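Local coordinates for protein cryptochrome DASH, chloroplastic/mitochondrial (Arabidopsis thaliana, PDB 2J4D) that repairs cyclobutane pyrimidine dimers in single-stranded DNA, carrying FAD and a folate light antenna, and may also act as a photoreceptor, at residues A[40-45]-A[136-141]; A[183-188]-A[199-204]; A[206-211]-A[298-303]; A[262-267]-A[307-312]. One frame throughout, in Å; residues are numbered along the deposited sequence.

Contact 1: residues A[40-45]-A[136-141]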
loop_
_atom_site.group_PDB
_atom_site.type_symbol
_atom_site.label_atom_id
_atom_site.label_comp_id
_atom_site.label_asym_id
_atom_site.label_seq_id
_atom_site.Cartn_x
_atom_site.Cartn_y
_atom_site.Cartn_z
ATOM N N GLY A 40 -32.871 -5.907 8.034
ATOM C CA GLY A 40 -32.296 -7.179 7.632
ATOM C C GLY A 40 -30.788 -7.345 7.680
ATOM O O GLY A 40 -30.047 -6.482 8.160
ATOM N N VAL A 41 -30.341 -8.475 7.151
ATOM C CA VAL A 41 -28.932 -8.825 7.130
ATOM C C VAL A 41 -28.149 -8.259 5.950
ATOM O O VAL A 41 -28.657 -8.170 4.831
ATOM C CB VAL A 41 -28.762 -10.359 7.116
ATOM C CG1 VAL A 41 -27.285 -10.727 7.006
ATOM C CG2 VAL A 41 -29.369 -10.957 8.375
ATOM N N THR A 42 -26.905 -7.874 6.217
ATOM C CA THR A 42 -26.021 -7.378 5.172
ATOM C C THR A 42 -24.661 -8.038 5.377
ATOM O O THR A 42 -24.286 -8.394 6.497
ATOM C CB THR A 42 -25.829 -5.842 5.220
ATOM O OG1 THR A 42 -25.069 -5.424 4.077
ATOM C CG2 THR A 42 -25.071 -5.428 6.476
ATOM N N ILE A 43 -23.936 -8.220 4.287
ATOM C CA ILE A 43 -22.611 -8.802 4.355
ATOM C C ILE A 43 -21.634 -7.688 4.002
ATOM O O ILE A 43 -21.861 -6.957 3.039
ATOM C CB ILE A 43 -22.455 -9.953 3.332
ATOM C CG1 ILE A 43 -23.275 -11.164 3.792
ATOM C CG2 ILE A 43 -20.962 -10.301 3.148
ATOM C CD1 ILE A 43 -23.426 -12.264 2.742
ATOM N N LEU A 44 -20.577 -7.541 4.797
ATOM C CA LEU A 44 -19.547 -6.543 4.526
ATOM C C LEU A 44 -18.323 -7.319 4.039
ATOM O O LEU A 44 -17.709 -8.080 4.792
ATOM C CB LEU A 44 -19.186 -5.752 5.790
ATOM C CG LEU A 44 -18.063 -4.713 5.638
ATOM C CD1 LEU A 44 -18.400 -3.709 4.538
ATOM C CD2 LEU A 44 -17.868 -3.993 6.977
ATOM N N TRP A 45 -17.983 -7.123 2.773
ATOM C CA TRP A 45 -16.854 -7.817 2.158
ATOM C C TRP A 45 -15.591 -6.951 2.160
ATOM O O TRP A 45 -15.515 -5.934 1.463
ATOM C CB TRP A 45 -17.254 -8.239 0.736
ATOM C CG TRP A 45 -16.145 -8.766 -0.135
ATOM C CD1 TRP A 45 -15.071 -9.510 0.250
ATOM C CD2 TRP A 45 -16.027 -8.591 -1.551
ATOM N NE1 TRP A 45 -14.284 -9.809 -0.843
ATOM C CE2 TRP A 45 -14.850 -9.257 -1.960
ATOM C CE3 TRP A 45 -16.809 -7.937 -2.518
ATOM C CZ2 TRP A 45 -14.430 -9.288 -3.298
ATOM C CZ3 TRP A 45 -16.395 -7.969 -3.847
ATOM C CH2 TRP A 45 -15.214 -8.641 -4.224
ATOM N N ALA A 136 -28.940 -12.331 3.193
ATOM C CA ALA A 136 -28.444 -10.961 3.127
ATOM C C ALA A 136 -29.094 -10.215 1.967
ATOM O O ALA A 136 -29.239 -10.754 0.882
ATOM C CB ALA A 136 -26.932 -10.971 2.954
ATOM N N ARG A 137 -29.488 -8.970 2.188
ATOM C CA ARG A 137 -30.106 -8.196 1.118
ATOM C C ARG A 137 -29.029 -7.563 0.248
ATOM O O ARG A 137 -29.239 -7.291 -0.933
ATOM C CB ARG A 137 -30.967 -7.075 1.699
ATOM C CG ARG A 137 -31.980 -7.521 2.732
ATOM C CD ARG A 137 -32.856 -6.350 3.155
ATOM N NE ARG A 137 -33.854 -6.747 4.142
ATOM C CZ ARG A 137 -34.753 -5.922 4.668
ATOM N NH1 ARG A 137 -34.783 -4.646 4.299
ATOM N NH2 ARG A 137 -35.621 -6.369 5.565
ATOM N N THR A 138 -27.864 -7.342 0.842
ATOM C CA THR A 138 -26.779 -6.686 0.132
ATOM C C THR A 138 -25.402 -7.163 0.568
ATOM O O THR A 138 -25.239 -7.767 1.628
ATOM C CB THR A 138 -26.810 -5.183 0.415
ATOM O OG1 THR A 138 -26.779 -4.990 1.836
ATOM C CG2 THR A 138 -28.066 -4.540 -0.126
ATOM N N VAL A 139 -24.418 -6.898 -0.285
ATOM C CA VAL A 139 -23.023 -7.183 0.019
ATOM C C VAL A 139 -22.356 -5.842 -0.290
ATOM O O VAL A 139 -22.429 -5.357 -1.423
ATOM C CB VAL A 139 -22.404 -8.261 -0.888
ATOM C CG1 VAL A 139 -20.903 -8.384 -0.582
ATOM C CG2 VAL A 139 -23.095 -9.602 -0.667
ATOM N N PHE A 140 -21.755 -5.237 0.728
ATOM C CA PHE A 140 -21.066 -3.956 0.596
ATOM C C PHE A 140 -19.560 -4.182 0.512
ATOM O O PHE A 140 -19.021 -5.067 1.172
ATOM C CB PHE A 140 -21.354 -3.074 1.817
ATOM C CG PHE A 140 -22.692 -2.399 1.778
ATOM C CD1 PHE A 140 -22.876 -1.245 1.028
ATOM C CD2 PHE A 140 -23.774 -2.927 2.476
ATOM C CE1 PHE A 140 -24.124 -0.621 0.974
ATOM C CE2 PHE A 140 -25.023 -2.313 2.429
ATOM C CZ PHE A 140 -25.198 -1.156 1.675
ATOM N N ALA A 141 -18.887 -3.371 -0.298
ATOM C CA ALA A 141 -17.443 -3.466 -0.434
ATOM C C ALA A 141 -16.939 -2.184 -1.071
ATOM O O ALA A 141 -17.713 -1.418 -1.648
ATOM C CB ALA A 141 -17.062 -4.659 -1.300
#
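I43 lays its CD1 3.7 Å from the CB methyl of A136 and runs side by side with V139, both pointing to the same face of the sheet, where helix 123-134 covers I43. Beta-branched residues suit these places because they favour an extended backbone. On the reverse face T42 OG1 and T138 OG1, two buried hydroxyls, pair in a hydrogen bond of 2.9 Å that either could donate. T42 OG1 also lies in the plane of the F140 ring, at its edge, 3.2 Å from CD2. L44 and F140, on this face, pack against helix 56-63. The backbones hold the register: I43 N donates to T138 O, F140 N to I43 O, and W45 N to F140 O at 2.8 Å, almost along the C=O axis. W45 then sets CE3 3.5 Å from A141 CB. Such adjacent parallel strands, first and fourth in the order 3-2-1-4-5 with helices on both faces, are typical of the Rossmann-like alpha/beta domain of the photolyase family.

Contact 2: residues A[183-188]-A[199-204]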
loop_
_atom_site.group_PDB
_atom_site.type_symbol
_atom_site.label_atom_id
_atom_site.label_comp_id
_atom_site.label_asym_id
_atom_site.label_seq_id
_atom_site.Cartn_x
_atom_site.Cartn_y
_atom_site.Cartn_z
ATOM N N LEU A 183 -14.160 15.531 -7.709
ATOM C CA LEU A 183 -13.160 16.048 -8.644
ATOM C C LEU A 183 -13.715 17.052 -9.648
ATOM O O LEU A 183 -14.895 17.016 -9.988
ATOM C CB LEU A 183 -12.509 14.897 -9.412
ATOM C CG LEU A 183 -11.680 13.912 -8.586
ATOM C CD1 LEU A 183 -11.167 12.805 -9.496
ATOM C CD2 LEU A 183 -10.513 14.640 -7.936
ATOM N N PRO A 184 -12.863 17.971 -10.127
ATOM C CA PRO A 184 -13.289 18.980 -11.101
ATOM C C PRO A 184 -13.272 18.444 -12.529
ATOM O O PRO A 184 -13.258 19.209 -13.485
ATOM C CB PRO A 184 -12.284 20.107 -10.890
ATOM C CG PRO A 184 -11.032 19.366 -10.534
ATOM C CD PRO A 184 -11.526 18.285 -9.587
ATOM N N PHE A 185 -13.253 17.120 -12.663
ATOM C CA PHE A 185 -13.257 16.465 -13.970
ATOM C C PHE A 185 -13.537 14.974 -13.814
ATOM O O PHE A 185 -13.299 14.406 -12.749
ATOM C CB PHE A 185 -11.912 16.671 -14.705
ATOM C CG PHE A 185 -10.708 16.791 -13.788
ATOM C CD1 PHE A 185 -10.387 15.778 -12.887
ATOM C CD2 PHE A 185 -9.912 17.934 -13.816
ATOM C CE1 PHE A 185 -9.295 15.906 -12.022
ATOM C CE2 PHE A 185 -8.817 18.076 -12.957
ATOM C CZ PHE A 185 -8.507 17.059 -12.056
ATOM N N ASP A 186 -14.089 14.344 -14.849
ATOM C CA ASP A 186 -14.319 12.905 -14.778
ATOM C C ASP A 186 -12.915 12.342 -14.962
ATOM O O ASP A 186 -12.094 12.975 -15.626
ATOM C CB ASP A 186 -15.211 12.412 -15.919
ATOM C CG ASP A 186 -15.464 10.909 -15.846
ATOM O OD1 ASP A 186 -16.295 10.484 -15.015
ATOM O OD2 ASP A 186 -14.816 10.147 -16.599
ATOM N N VAL A 187 -12.633 11.167 -14.402
ATOM C CA VAL A 187 -11.292 10.588 -14.517
ATOM C C VAL A 187 -10.831 10.323 -15.942
ATOM O O VAL A 187 -9.629 10.254 -16.207
ATOM C CB VAL A 187 -11.159 9.282 -13.694
ATOM C CG1 VAL A 187 -11.303 9.598 -12.210
ATOM C CG2 VAL A 187 -12.209 8.272 -14.126
ATOM N N PHE A 188 -11.778 10.172 -16.862
ATOM C CA PHE A 188 -11.434 9.953 -18.263
ATOM C C PHE A 188 -10.661 11.170 -18.759
ATOM O O PHE A 188 -9.855 11.080 -19.677
ATOM C CB PHE A 188 -12.704 9.772 -19.100
ATOM C CG PHE A 188 -13.065 8.336 -19.355
ATOM C CD1 PHE A 188 -12.641 7.333 -18.486
ATOM C CD2 PHE A 188 -13.834 7.985 -20.461
ATOM C CE1 PHE A 188 -12.978 5.998 -18.717
ATOM C CE2 PHE A 188 -14.178 6.654 -20.702
ATOM C CZ PHE A 188 -13.748 5.659 -19.828
ATOM N N LYS A 199 -2.840 21.185 -8.833
ATOM C CA LYS A 199 -3.309 22.564 -8.760
ATOM C C LYS A 199 -4.826 22.629 -8.836
ATOM O O LYS A 199 -5.450 23.427 -8.135
ATOM C CB LYS A 199 -2.702 23.411 -9.885
ATOM C CG LYS A 199 -1.205 23.620 -9.767
ATOM C CD LYS A 199 -0.724 24.687 -10.745
ATOM C CE LYS A 199 0.798 24.782 -10.768
ATOM N NZ LYS A 199 1.388 25.058 -9.426
ATOM N N SER A 200 -5.419 21.775 -9.669
ATOM C CA SER A 200 -6.870 21.761 -9.832
ATOM C C SER A 200 -7.642 21.296 -8.611
ATOM O O SER A 200 -8.592 21.956 -8.192
ATOM C CB SER A 200 -7.273 20.896 -11.029
ATOM O OG SER A 200 -6.704 21.407 -12.214
ATOM N N VAL A 201 -7.263 20.157 -8.039
ATOM C CA VAL A 201 -7.992 19.687 -6.871
ATOM C C VAL A 201 -7.787 20.616 -5.683
ATOM O O VAL A 201 -8.725 20.865 -4.928
ATOM C CB VAL A 201 -7.609 18.233 -6.480
ATOM C CG1 VAL A 201 -7.971 17.291 -7.624
ATOM C CG2 VAL A 201 -6.125 18.137 -6.153
ATOM N N GLU A 202 -6.577 21.147 -5.523
ATOM C CA GLU A 202 -6.303 22.045 -4.401
ATOM C C GLU A 202 -7.050 23.360 -4.539
ATOM O O GLU A 202 -7.393 23.999 -3.549
ATOM C CB GLU A 202 -4.800 22.314 -4.273
ATOM C CG GLU A 202 -4.004 21.091 -3.847
ATOM C CD GLU A 202 -2.600 21.424 -3.389
ATOM O OE1 GLU A 202 -1.814 21.962 -4.194
ATOM O OE2 GLU A 202 -2.284 21.142 -2.215
ATOM N N ALA A 203 -7.316 23.763 -5.772
ATOM C CA ALA A 203 -8.023 25.012 -5.992
ATOM C C ALA A 203 -9.539 24.847 -6.028
ATOM O O ALA A 203 -10.278 25.748 -5.615
ATOM C CB ALA A 203 -7.546 25.656 -7.285
ATOM N N LYS A 204 -10.013 23.694 -6.489
ATOM C CA LYS A 204 -11.452 23.510 -6.608
ATOM C C LYS A 204 -12.113 22.444 -5.746
ATOM O O LYS A 204 -13.330 22.264 -5.818
ATOM C CB LYS A 204 -11.796 23.238 -8.071
ATOM C CG LYS A 204 -11.172 24.222 -9.040
ATOM C CD LYS A 204 -11.614 23.910 -10.452
ATOM C CE LYS A 204 -10.728 24.574 -11.484
ATOM N NZ LYS A 204 -11.168 24.200 -12.859
#
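Between the parallel sheet of the photolyase alpha/beta fold and helix 194-204, loop 183-188 folds back on the last turns of that helix and closes with an Asx turn. P184 has the largest share of the contact. Its ring lies across the helix surface, with CG 4.1 Å from S200 CB and CB 3.9 Å from K204 CD, the aliphatic part of an extended lysine chain. Proline suits the place because its ring fixes phi at a turn of the loop and gives the helix an apolar face. V201 is the buried partner: its CG1, anti to the carbonyl carbon (chi1 -62°), meets L183 CD2 at 3.7 Å, the two side chains lying side by side, and also touches P184 CD. L183 packs on F334 of helix 317-339. S200, small enough to admit an aromatic neighbour, brings CB to 3.7 Å from F185 CE2, while its hydroxyl is hydrogen-bonded to Q196 O, one turn back. One face of the F185 ring is partly covered by P184 CG. F188 belongs to a folate pocket, and its backbone N donates to D186 OD2 at 3.0 Å, meeting that oxygen from above the carboxylate plane.

Contact 3: residues A[206-211]-A[298-303]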
loop_
_atom_site.group_PDB
_atom_site.type_symbol
_atom_site.label_atom_id
_atom_site.label_comp_id
_atom_site.label_asym_id
_atom_site.label_seq_id
_atom_site.Cartn_x
_atom_site.Cartn_y
_atom_site.Cartn_z
ATOM N N SER A 206 -12.435 20.162 -1.834
ATOM C CA SER A 206 -12.265 20.118 -0.391
ATOM C C SER A 206 -12.068 18.647 -0.047
ATOM O O SER A 206 -12.503 17.761 -0.792
ATOM C CB SER A 206 -13.516 20.631 0.330
ATOM O OG SER A 206 -13.646 22.032 0.202
ATOM N N ILE A 207 -11.404 18.389 1.071
ATOM C CA ILE A 207 -11.188 17.027 1.531
ATOM C C ILE A 207 -12.307 16.773 2.537
ATOM O O ILE A 207 -12.525 17.576 3.441
ATOM C CB ILE A 207 -9.814 16.889 2.227
ATOM C CG1 ILE A 207 -8.693 17.095 1.202
ATOM C CG2 ILE A 207 -9.684 15.509 2.872
ATOM C CD1 ILE A 207 -7.300 17.086 1.806
ATOM N N ARG A 208 -13.033 15.674 2.375
ATOM C CA ARG A 208 -14.130 15.365 3.287
ATOM C C ARG A 208 -13.629 14.956 4.663
ATOM O O ARG A 208 -12.552 14.368 4.790
ATOM C CB ARG A 208 -14.985 14.224 2.730
ATOM C CG ARG A 208 -15.571 14.483 1.347
ATOM C CD ARG A 208 -16.409 13.302 0.903
ATOM N NE ARG A 208 -16.974 13.472 -0.435
ATOM C CZ ARG A 208 -17.906 12.673 -0.950
ATOM N NH1 ARG A 208 -18.375 11.655 -0.242
ATOM N NH2 ARG A 208 -18.374 12.889 -2.168
ATOM N N SER A 209 -14.415 15.272 5.692
ATOM C CA SER A 209 -14.075 14.886 7.059
ATOM C C SER A 209 -14.119 13.364 7.050
ATOM O O SER A 209 -14.818 12.767 6.227
ATOM C CB SER A 209 -15.128 15.410 8.048
ATOM O OG SER A 209 -15.197 16.822 8.025
ATOM N N SER A 210 -13.382 12.729 7.951
ATOM C CA SER A 210 -13.395 11.278 7.989
ATOM C C SER A 210 -14.760 10.836 8.516
ATOM O O SER A 210 -15.392 11.548 9.296
ATOM C CB SER A 210 -12.266 10.757 8.889
ATOM O OG SER A 210 -12.488 11.093 10.243
ATOM N N THR A 211 -15.226 9.678 8.066
ATOM C CA THR A 211 -16.518 9.162 8.506
ATOM C C THR A 211 -16.432 8.624 9.939
ATOM O O THR A 211 -15.541 7.830 10.263
ATOM C CB THR A 211 -17.004 8.051 7.547
ATOM O OG1 THR A 211 -17.225 8.620 6.248
ATOM C CG2 THR A 211 -18.301 7.426 8.046
ATOM N N SER A 298 -6.481 5.468 6.636
ATOM C CA SER A 298 -6.953 6.166 5.455
ATOM C C SER A 298 -6.436 7.596 5.412
ATOM O O SER A 298 -6.144 8.194 6.443
ATOM C CB SER A 298 -8.478 6.177 5.439
ATOM O OG SER A 298 -8.964 7.021 6.461
ATOM N N PRO A 299 -6.332 8.165 4.204
ATOM C CA PRO A 299 -5.848 9.532 4.029
ATOM C C PRO A 299 -6.732 10.606 4.648
ATOM O O PRO A 299 -6.232 11.661 5.030
ATOM C CB PRO A 299 -5.705 9.665 2.505
ATOM C CG PRO A 299 -6.668 8.671 1.969
ATOM C CD PRO A 299 -6.534 7.501 2.904
ATOM N N ARG A 300 -8.037 10.358 4.759
ATOM C CA ARG A 300 -8.892 11.366 5.372
ATOM C C ARG A 300 -8.535 11.462 6.839
ATOM O O ARG A 300 -8.525 12.552 7.410
ATOM C CB ARG A 300 -10.378 11.040 5.181
ATOM C CG ARG A 300 -10.805 11.192 3.734
ATOM C CD ARG A 300 -12.304 11.083 3.552
ATOM N NE ARG A 300 -12.830 9.827 4.071
ATOM C CZ ARG A 300 -13.895 9.207 3.572
ATOM N NH1 ARG A 300 -14.540 9.733 2.538
ATOM N NH2 ARG A 300 -14.309 8.061 4.097
ATOM N N PHE A 301 -8.230 10.320 7.448
ATOM C CA PHE A 301 -7.812 10.288 8.849
ATOM C C PHE A 301 -6.471 11.021 8.989
ATOM O O PHE A 301 -6.304 11.888 9.854
ATOM C CB PHE A 301 -7.666 8.833 9.312
ATOM C CG PHE A 301 -6.834 8.668 10.551
ATOM C CD1 PHE A 301 -7.259 9.183 11.772
ATOM C CD2 PHE A 301 -5.613 8.001 10.498
ATOM C CE1 PHE A 301 -6.481 9.038 12.918
ATOM C CE2 PHE A 301 -4.826 7.851 11.642
ATOM C CZ PHE A 301 -5.262 8.370 12.854
ATOM N N ILE A 302 -5.519 10.678 8.128
ATOM C CA ILE A 302 -4.202 11.314 8.178
ATOM C C ILE A 302 -4.324 12.832 8.038
ATOM O O ILE A 302 -3.663 13.584 8.759
ATOM C CB ILE A 302 -3.264 10.767 7.069
ATOM C CG1 ILE A 302 -2.964 9.286 7.330
ATOM C CG2 ILE A 302 -1.939 11.566 7.051
ATOM C CD1 ILE A 302 -2.327 8.557 6.150
ATOM N N TYR A 303 -5.178 13.278 7.122
ATOM C CA TYR A 303 -5.383 14.709 6.905
ATOM C C TYR A 303 -5.885 15.405 8.172
ATOM O O TYR A 303 -5.417 16.488 8.531
ATOM C CB TYR A 303 -6.379 14.936 5.764
ATOM C CG TYR A 303 -6.718 16.392 5.543
ATOM C CD1 TYR A 303 -5.739 17.305 5.154
ATOM C CD2 TYR A 303 -8.017 16.863 5.735
ATOM C CE1 TYR A 303 -6.046 18.662 4.963
ATOM C CE2 TYR A 303 -8.333 18.214 5.546
ATOM C CZ TYR A 303 -7.343 19.102 5.164
ATOM O OH TYR A 303 -7.644 20.432 5.000
HETATM O O HOH W 1 -10.552 14.634 6.683
HETATM O O HOH W 2 -17.509 9.983 2.204
#
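Residues 206-211 run in an extended, largely polyproline-II-like course past the first turn of helix 299-312, coming nearest at S210 and R300 (CA atoms 5.2 Å apart). The segment thus lays a linker from the alpha/beta domain against the helical FAD-binding half. The flat face of Y303 suits I207, which puts CD1 over the ring centre, a CH-pi contact 3.6 Å from the centroid, while its CG2 reaches Y303 CD2. An alanine in place of Y303 would remove this ring face and would probably loosen the seating of I207 on the helix. R300 has an apolar shaft to lie along the backbone, CD 3.5 Å from R208 O, and, bent at chi3 (-57°), sets a guanidinium face against S209 O; its charged end meets D54 and D56. One water accepts from NH1 of R208 and, weakly, of R300; the carboxylates of D182, D54 and D56 probably offset the like charges. A second water donates to R208 O at 2.8 Å and to R300 O at 3.0 Å.

Contact 4: residues A[262-267]-A[307-312]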
loop_
_atom_site.group_PDB
_atom_site.type_symbol
_atom_site.label_atom_id
_atom_site.label_comp_id
_atom_site.label_asym_id
_atom_site.label_seq_id
_atom_site.Cartn_x
_atom_site.Cartn_y
_atom_site.Cartn_z
ATOM N N TYR A 262 5.052 9.051 14.550
ATOM C CA TYR A 262 5.742 9.968 13.655
ATOM C C TYR A 262 5.323 11.421 13.855
ATOM O O TYR A 262 6.167 12.315 13.940
ATOM C CB TYR A 262 5.495 9.559 12.199
ATOM C CG TYR A 262 6.357 10.318 11.218
ATOM C CD1 TYR A 262 7.731 10.090 11.152
ATOM C CD2 TYR A 262 5.809 11.300 10.392
ATOM C CE1 TYR A 262 8.544 10.832 10.290
ATOM C CE2 TYR A 262 6.614 12.047 9.528
ATOM C CZ TYR A 262 7.981 11.806 9.487
ATOM O OH TYR A 262 8.782 12.559 8.663
ATOM N N PHE A 263 4.019 11.655 13.932
ATOM C CA PHE A 263 3.493 12.999 14.108
ATOM C C PHE A 263 3.688 13.582 15.500
ATOM O O PHE A 263 4.288 14.646 15.670
ATOM C CB PHE A 263 1.979 13.035 13.832
ATOM C CG PHE A 263 1.608 13.018 12.378
ATOM C CD1 PHE A 263 2.550 12.716 11.399
ATOM C CD2 PHE A 263 0.299 13.276 11.992
ATOM C CE1 PHE A 263 2.192 12.670 10.049
ATOM C CE2 PHE A 263 -0.075 13.232 10.643
ATOM C CZ PHE A 263 0.873 12.929 9.672
ATOM N N TRP A 264 3.170 12.867 16.491
ATOM C CA TRP A 264 3.163 13.360 17.853
ATOM C C TRP A 264 4.287 12.997 18.806
ATOM O O TRP A 264 4.972 13.885 19.313
ATOM C CB TRP A 264 1.810 13.008 18.471
ATOM C CG TRP A 264 0.646 13.473 17.617
ATOM C CD1 TRP A 264 -0.072 12.727 16.713
ATOM C CD2 TRP A 264 0.112 14.802 17.550
ATOM N NE1 TRP A 264 -1.017 13.515 16.091
ATOM C CE2 TRP A 264 -0.925 14.792 16.585
ATOM C CE3 TRP A 264 0.412 16.005 18.212
ATOM C CZ2 TRP A 264 -1.667 15.941 16.267
ATOM C CZ3 TRP A 264 -0.329 17.152 17.895
ATOM C CH2 TRP A 264 -1.355 17.107 16.932
ATOM N N LYS A 265 4.475 11.711 19.068
ATOM C CA LYS A 265 5.519 11.297 19.996
ATOM C C LYS A 265 6.900 11.796 19.580
ATOM O O LYS A 265 7.624 12.389 20.387
ATOM C CB LYS A 265 5.539 9.774 20.136
ATOM C CG LYS A 265 6.542 9.290 21.173
ATOM C CD LYS A 265 6.511 7.782 21.331
ATOM C CE LYS A 265 7.652 7.314 22.234
ATOM N NZ LYS A 265 7.679 5.835 22.363
ATOM N N LYS A 266 7.266 11.562 18.326
ATOM C CA LYS A 266 8.564 11.992 17.830
ATOM C C LYS A 266 8.559 13.391 17.231
ATOM O O LYS A 266 9.624 13.959 16.991
ATOM C CB LYS A 266 9.103 10.986 16.810
ATOM C CG LYS A 266 9.469 9.653 17.437
ATOM C CD LYS A 266 9.981 8.674 16.399
ATOM C CE LYS A 266 10.690 7.521 17.072
ATOM N NZ LYS A 266 11.849 8.043 17.851
ATOM N N ASP A 267 7.370 13.937 16.986
ATOM C CA ASP A 267 7.243 15.295 16.446
ATOM C C ASP A 267 8.126 15.488 15.205
ATOM O O ASP A 267 8.792 16.511 15.046
ATOM C CB ASP A 267 7.622 16.291 17.556
ATOM C CG ASP A 267 7.130 17.708 17.288
ATOM O OD1 ASP A 267 6.093 17.881 16.613
ATOM O OD2 ASP A 267 7.779 18.653 17.785
ATOM N N GLN A 307 -4.137 18.333 10.281
ATOM C CA GLN A 307 -4.813 19.585 10.620
ATOM C C GLN A 307 -4.640 19.882 12.101
ATOM O O GLN A 307 -4.377 21.022 12.495
ATOM C CB GLN A 307 -6.313 19.500 10.327
ATOM C CG GLN A 307 -6.709 19.536 8.860
ATOM C CD GLN A 307 -8.216 19.427 8.704
ATOM O OE1 GLN A 307 -8.835 18.444 9.141
ATOM N NE2 GLN A 307 -8.820 20.441 8.093
ATOM N N ARG A 308 -4.812 18.858 12.929
ATOM C CA ARG A 308 -4.670 19.048 14.362
ATOM C C ARG A 308 -3.232 19.424 14.706
ATOM O O ARG A 308 -2.990 20.286 15.561
ATOM C CB ARG A 308 -5.094 17.789 15.127
ATOM C CG ARG A 308 -5.208 18.058 16.627
ATOM C CD ARG A 308 -5.980 16.989 17.390
ATOM N NE ARG A 308 -5.135 15.866 17.781
ATOM C CZ ARG A 308 -5.041 14.737 17.095
ATOM N NH1 ARG A 308 -5.749 14.587 15.985
ATOM N NH2 ARG A 308 -4.242 13.764 17.519
ATOM N N TYR A 309 -2.278 18.792 14.029
ATOM C CA TYR A 309 -0.868 19.085 14.262
ATOM C C TYR A 309 -0.573 20.542 13.923
ATOM O O TYR A 309 0.093 21.251 14.695
ATOM C CB TYR A 309 0.009 18.178 13.401
ATOM C CG TYR A 309 1.500 18.313 13.652
ATOM C CD1 TYR A 309 2.157 17.467 14.546
ATOM C CD2 TYR A 309 2.260 19.264 12.967
ATOM C CE1 TYR A 309 3.536 17.557 14.746
ATOM C CE2 TYR A 309 3.633 19.363 13.158
ATOM C CZ TYR A 309 4.268 18.505 14.047
ATOM O OH TYR A 309 5.636 18.584 14.218
ATOM N N GLU A 310 -1.074 20.993 12.774
ATOM C CA GLU A 310 -0.842 22.366 12.343
ATOM C C GLU A 310 -1.424 23.370 13.328
ATOM O O GLU A 310 -0.846 24.434 13.545
ATOM C CB GLU A 310 -1.428 22.610 10.944
ATOM C CG GLU A 310 -0.764 21.782 9.850
ATOM C CD GLU A 310 -1.011 22.334 8.467
ATOM O OE1 GLU A 310 -2.122 22.853 8.220
ATOM O OE2 GLU A 310 -0.099 22.235 7.618
ATOM N N LYS A 311 -2.558 23.028 13.933
ATOM C CA LYS A 311 -3.203 23.916 14.896
ATOM C C LYS A 311 -2.501 23.934 16.252
ATOM O O LYS A 311 -2.281 24.994 16.838
ATOM C CB LYS A 311 -4.662 23.496 15.104
ATOM C CG LYS A 311 -5.421 24.328 16.143
ATOM C CD LYS A 311 -6.845 23.801 16.334
ATOM C CE LYS A 311 -7.672 24.692 17.257
ATOM N NZ LYS A 311 -7.137 24.743 18.651
ATOM N N GLU A 312 -2.140 22.757 16.742
ATOM C CA GLU A 312 -1.508 22.649 18.044
ATOM C C GLU A 312 -0.000 22.862 18.088
ATOM O O GLU A 312 0.528 23.368 19.082
ATOM C CB GLU A 312 -1.840 21.292 18.654
ATOM C CG GLU A 312 -3.325 21.089 18.954
ATOM C CD GLU A 312 -3.623 19.682 19.461
ATOM O OE1 GLU A 312 -2.657 18.928 19.697
ATOM O OE2 GLU A 312 -4.813 19.330 19.627
#
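W264 stands between Y309 and R308, which approach its ring system from opposite sides. Y309 turns its edge to the indole face in a T-shaped pair, with the six-membered ring of W264 and the ring of Y309 centred 5.5 Å apart and their planes at 62°. The R308 guanidinium instead lies almost parallel to the indole, at 15°, with W264 CZ2 over one of its faces and R308 NH2 3.5 Å from W264 NE1. Tryptophan suits the site because it offers two broad aromatic faces, one for a ring edge and one for a guanidinium, together with one N-H, which is bound by E305 OE1; E305 also forms a salt bridge with R308. E312 brings OE1 obliquely to the benzo ring of W264, 3.4 Å from CZ3. Y309 CG is anti to the backbone N (chi1 -175°), which sends the ring across to the end of helix 252-265. There its CE1 edge lies 3.1 Å from F263 O, and its hydroxyl donates to D267 OD1 at 2.5 Å, from above the carboxylate plane. A phenylalanine in place of Y309 would lack this hydroxyl and would probably weaken the tie between D267 and helix 299-312. D267 OD1 is also paired with R313, so the short phenol bond and the nearby positive charge would together probably favour the ionised carboxylate.

Overall arrangement
Along the chain, contact 1 and then contact 2 close before contacts 3 and 4 begin; these two interlock, their segments alternating. Contact 1 lies in the five-stranded parallel sheet of the alpha/beta domain, its centre about 37 Å from that of contact 4 in the helical FAD-binding half. Contact 2 ends on helix 194-204; the linker of contact 3 follows almost at once, the two centres about 17 Å apart. Contacts 3 and 4 share helix 299-312, first its start and then its end, and F263 touches I302. With F188 of contact 2 in a folate pocket and F263 of contact 4 about 8 Å from the FAD, the contacts span the parts carrying both chromophores.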